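Local coordinates for protein B-agarase (Saccharophagus degradans, PDB 4BQ2) that hydrolyses agarose as a family 50 exo-beta-agarase, probably releasing short oligosaccharides from the chain ends, at residues H697-P705 with Y716-T724. Sequence-based numbering, arbitrary orientation.
With GOL (glycerol), chain F.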
loop_
_atom_site.group_PDB
_atom_site.type_symbol
_atom_site.label_atom_id
_atom_site.label_comp_id
_atom_site.label_asym_id
_atom_site.label_seq_id
_atom_site.Cartn_x
_atom_site.Cartn_y
_atom_site.Cartn_z
ATOM N N HIS A 697 -5.395 -10.889 -2.888
ATOM C CA HIS A 697 -4.681 -10.363 -4.052
ATOM C C HIS A 697 -3.409 -9.631 -3.585
ATOM O O HIS A 697 -3.394 -8.909 -2.584
ATOM C CB HIS A 697 -5.568 -9.402 -4.865
ATOM C CG HIS A 697 -6.687 -10.079 -5.603
ATOM N ND1 HIS A 697 -7.981 -9.593 -5.608
ATOM C CD2 HIS A 697 -6.702 -11.206 -6.362
ATOM C CE1 HIS A 697 -8.740 -10.385 -6.352
ATOM N NE2 HIS A 697 -7.989 -11.378 -6.810
ATOM N N TRP A 698 -2.342 -9.878 -4.328
ATOM C CA TRP A 698 -1.026 -9.248 -4.136
ATOM C C TRP A 698 -0.922 -7.963 -4.913
ATOM O O TRP A 698 -1.330 -7.890 -6.109
ATOM C CB TRP A 698 0.011 -10.265 -4.649
ATOM C CG TRP A 698 1.387 -9.726 -4.917
ATOM C CD1 TRP A 698 1.789 -8.934 -5.972
ATOM C CD2 TRP A 698 2.524 -9.938 -4.112
ATOM N NE1 TRP A 698 3.145 -8.655 -5.871
ATOM C CE2 TRP A 698 3.616 -9.254 -4.727
ATOM C CE3 TRP A 698 2.745 -10.643 -2.916
ATOM C CZ2 TRP A 698 4.901 -9.280 -4.188
ATOM C CZ3 TRP A 698 4.011 -10.648 -2.378
ATOM C CH2 TRP A 698 5.082 -10.002 -3.030
ATOM N N PHE A 699 -0.393 -6.932 -4.254
ATOM C CA PHE A 699 -0.160 -5.645 -4.893
ATOM C C PHE A 699 1.350 -5.525 -5.124
ATOM O O PHE A 699 2.095 -5.384 -4.144
ATOM C CB PHE A 699 -0.637 -4.516 -3.956
ATOM C CG PHE A 699 -0.636 -3.141 -4.591
ATOM C CD1 PHE A 699 0.554 -2.416 -4.712
ATOM C CD2 PHE A 699 -1.825 -2.564 -5.057
ATOM C CE1 PHE A 699 0.551 -1.140 -5.281
ATOM C CE2 PHE A 699 -1.838 -1.287 -5.651
ATOM C CZ PHE A 699 -0.638 -0.577 -5.776
ATOM N N GLN A 700 1.850 -5.601 -6.366
ATOM C CA GLN A 700 1.111 -5.571 -7.630
ATOM C C GLN A 700 1.863 -6.414 -8.681
ATOM O O GLN A 700 2.832 -7.072 -8.356
ATOM C CB GLN A 700 1.008 -4.117 -8.091
ATOM C CG GLN A 700 2.411 -3.471 -8.181
ATOM C CD GLN A 700 2.388 -2.017 -8.574
ATOM O OE1 GLN A 700 1.333 -1.392 -8.685
ATOM N NE2 GLN A 700 3.562 -1.464 -8.786
ATOM N N TYR A 701 1.434 -6.371 -9.944
ATOM C CA TYR A 701 2.019 -7.221 -10.991
ATOM C C TYR A 701 3.499 -6.841 -11.243
ATOM O O TYR A 701 4.357 -7.712 -11.345
ATOM C CB TYR A 701 1.186 -7.039 -12.275
ATOM C CG TYR A 701 1.551 -7.890 -13.477
ATOM C CD1 TYR A 701 2.231 -9.090 -13.352
ATOM C CD2 TYR A 701 1.114 -7.502 -14.758
ATOM C CE1 TYR A 701 2.545 -9.851 -14.480
ATOM C CE2 TYR A 701 1.365 -8.281 -15.871
ATOM C CZ TYR A 701 2.087 -9.443 -15.735
ATOM O OH TYR A 701 2.332 -10.206 -16.886
ATOM N N MET A 702 3.767 -5.542 -11.383
ATOM C CA MET A 702 5.126 -5.081 -11.765
ATOM C C MET A 702 5.734 -4.289 -10.621
ATOM O O MET A 702 4.982 -3.703 -9.851
ATOM C CB MET A 702 5.043 -4.172 -12.989
ATOM C CG MET A 702 4.387 -4.846 -14.190
ATOM S SD MET A 702 2.823 -4.112 -14.774
ATOM C CE MET A 702 3.235 -2.415 -15.200
ATOM N N ASP A 703 7.066 -4.232 -10.530
ATOM C CA ASP A 703 7.696 -3.296 -9.598
ATOM C C ASP A 703 7.235 -1.914 -9.954
ATOM O O ASP A 703 7.019 -1.602 -11.142
ATOM C CB ASP A 703 9.240 -3.310 -9.729
ATOM C CG ASP A 703 9.873 -4.574 -9.199
ATOM O OD1 ASP A 703 9.288 -5.238 -8.307
ATOM O OD2 ASP A 703 10.969 -4.917 -9.711
ATOM N N SER A 704 7.140 -1.052 -8.949
ATOM C CA SER A 704 7.030 0.377 -9.187
ATOM C C SER A 704 8.380 0.852 -9.764
ATOM O O SER A 704 9.408 0.264 -9.442
ATOM C CB SER A 704 6.793 1.159 -7.887
ATOM O OG SER A 704 5.841 0.582 -7.032
ATOM N N PRO A 705 8.370 1.925 -10.581
ATOM C CA PRO A 705 9.593 2.547 -11.099
ATOM C C PRO A 705 10.613 2.839 -9.998
ATOM O O PRO A 705 10.245 3.203 -8.890
ATOM C CB PRO A 705 9.085 3.842 -11.705
ATOM C CG PRO A 705 7.686 3.506 -12.167
ATOM C CD PRO A 705 7.155 2.605 -11.090
ATOM N N TYR A 716 8.768 0.820 -5.042
ATOM C CA TYR A 716 8.951 -0.433 -4.325
ATOM C C TYR A 716 9.223 -1.692 -5.159
ATOM O O TYR A 716 8.725 -1.825 -6.278
ATOM C CB TYR A 716 7.645 -0.727 -3.539
ATOM C CG TYR A 716 7.135 0.321 -2.560
ATOM C CD1 TYR A 716 8.004 1.232 -1.932
ATOM C CD2 TYR A 716 5.780 0.348 -2.197
ATOM C CE1 TYR A 716 7.539 2.167 -1.028
ATOM C CE2 TYR A 716 5.299 1.260 -1.263
ATOM C CZ TYR A 716 6.170 2.161 -0.674
ATOM O OH TYR A 716 5.694 3.072 0.262
ATOM N N ASN A 717 9.902 -2.665 -4.551
ATOM C CA ASN A 717 10.056 -4.001 -5.129
ATOM C C ASN A 717 8.860 -4.850 -4.780
ATOM O O ASN A 717 8.955 -5.739 -3.958
ATOM C CB ASN A 717 11.357 -4.684 -4.658
ATOM C CG ASN A 717 11.466 -6.143 -5.127
ATOM O OD1 ASN A 717 10.995 -6.522 -6.245
ATOM N ND2 ASN A 717 12.022 -6.971 -4.284
ATOM N N VAL A 718 7.734 -4.588 -5.432
ATOM C CA VAL A 718 6.505 -5.257 -5.076
ATOM C C VAL A 718 5.946 -6.047 -6.256
ATOM O O VAL A 718 4.820 -6.537 -6.188
ATOM C CB VAL A 718 5.486 -4.270 -4.470
ATOM C CG1 VAL A 718 6.033 -3.749 -3.151
ATOM C CG2 VAL A 718 5.174 -3.118 -5.414
ATOM N N GLY A 719 6.763 -6.202 -7.307
ATOM C CA GLY A 719 6.308 -6.896 -8.529
ATOM C C GLY A 719 6.515 -8.399 -8.485
ATOM O O GLY A 719 7.405 -8.891 -7.779
ATOM N N PHE A 720 5.666 -9.122 -9.218
ATOM C CA PHE A 720 6.025 -10.469 -9.693
ATOM C C PHE A 720 6.972 -10.384 -10.899
ATOM O O PHE A 720 7.668 -11.338 -11.202
ATOM C CB PHE A 720 4.759 -11.289 -10.026
ATOM C CG PHE A 720 4.301 -12.153 -8.888
ATOM C CD1 PHE A 720 3.945 -11.590 -7.668
ATOM C CD2 PHE A 720 4.277 -13.547 -9.025
ATOM C CE1 PHE A 720 3.519 -12.403 -6.610
ATOM C CE2 PHE A 720 3.871 -14.353 -7.972
ATOM C CZ PHE A 720 3.493 -13.788 -6.754
ATOM N N VAL A 721 7.005 -9.235 -11.557
ATOM C CA VAL A 721 7.997 -8.997 -12.639
ATOM C C VAL A 721 8.716 -7.700 -12.374
ATOM O O VAL A 721 8.157 -6.803 -11.736
ATOM C CB VAL A 721 7.349 -8.963 -14.058
ATOM C CG1 VAL A 721 6.621 -10.286 -14.373
ATOM C CG2 VAL A 721 6.399 -7.769 -14.247
ATOM N N ASP A 722 9.932 -7.564 -12.911
ATOM C CA ASP A 722 10.671 -6.317 -12.763
ATOM C C ASP A 722 10.421 -5.334 -13.939
ATOM O O ASP A 722 9.518 -5.562 -14.765
ATOM C CB ASP A 722 12.157 -6.646 -12.503
ATOM C CG ASP A 722 12.907 -7.104 -13.738
ATOM O OD1 ASP A 722 12.339 -7.172 -14.872
ATOM O OD2 ASP A 722 14.141 -7.366 -13.564
ATOM N N VAL A 723 11.182 -4.237 -14.006
ATOM C CA VAL A 723 10.961 -3.192 -15.029
ATOM C C VAL A 723 11.199 -3.704 -16.462
ATOM O O VAL A 723 10.687 -3.125 -17.428
ATOM C CB VAL A 723 11.822 -1.933 -14.728
ATOM C CG1 VAL A 723 13.287 -2.247 -14.940
ATOM C CG2 VAL A 723 11.391 -0.726 -15.560
ATOM N N THR A 724 11.970 -4.781 -16.605
ATOM C CA THR A 724 12.217 -5.398 -17.910
ATOM C C THR A 724 11.167 -6.458 -18.307
ATOM O O THR A 724 11.336 -7.184 -19.329
ATOM C CB THR A 724 13.622 -6.020 -17.973
ATOM O OG1 THR A 724 13.662 -7.186 -17.155
ATOM C CG2 THR A 724 14.683 -5.024 -17.487
HETATM C C1 GOL F . 15.429 -1.532 -10.395
HETATM O O1 GOL F . 16.610 -1.934 -11.140
HETATM C C2 GOL F . 14.520 -2.661 -9.854
HETATM O O2 GOL F . 13.483 -2.120 -8.980
HETATM C C3 GOL F . 13.898 -3.483 -10.989
HETATM O O3 GOL F . 12.470 -3.319 -11.269
#
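Val718 O is gripped by two donors from the end of strand 693-699. Gln700 N, the nitrogen of the cis Phe699-Gln700 peptide, donates to Val718 O at 3.1 Å from above the carbonyl plane, and Trp698 NE1 adds a weak bond to the same oxygen, 2.7 Å away at the indole edge. Phe720 sets its edge on one indole face, CE1 3.6 Å from Trp698 CD2, with the ring planes 85° apart; Met731 of helix 729-739 touches both rings.

Farther along, Val721 N donates to Tyr701 O, nearly in line with its C=O bond, and Phe720 N adds a weak bond to the same oxygen. Asp703 N returns a bond to Val721 O at 3.0 Å. CG of Asp703 lies beside its own backbone N (chi1 -71°), and from there OD1 takes the N-H of Gly719 at 2.9 Å, on its anti side and slightly out of the carboxylate plane. Gly719, with no side chain, brings its CA within 3.4 Å of Met702 C. Elsewhere Met702 CG packs against Val721 CG2 at 3.5 Å.

The second carboxylate oxygen, Asp703 OD2, is hydrogen-bonded to Tyr728 OH and accepts from O3 of a glycerol, probably left by the crystallisation liquor. That O3 also accepts from Val723 N, and Tyr215 and Asn210 hold the glycerol as well.

The segments thus join the end of strand 693-699 to the loop leading into helix 729-739. Main-chain bonds, one carboxylate and a weak indole bond pair the buried backbone groups, consistent with a well-defined path for both chains.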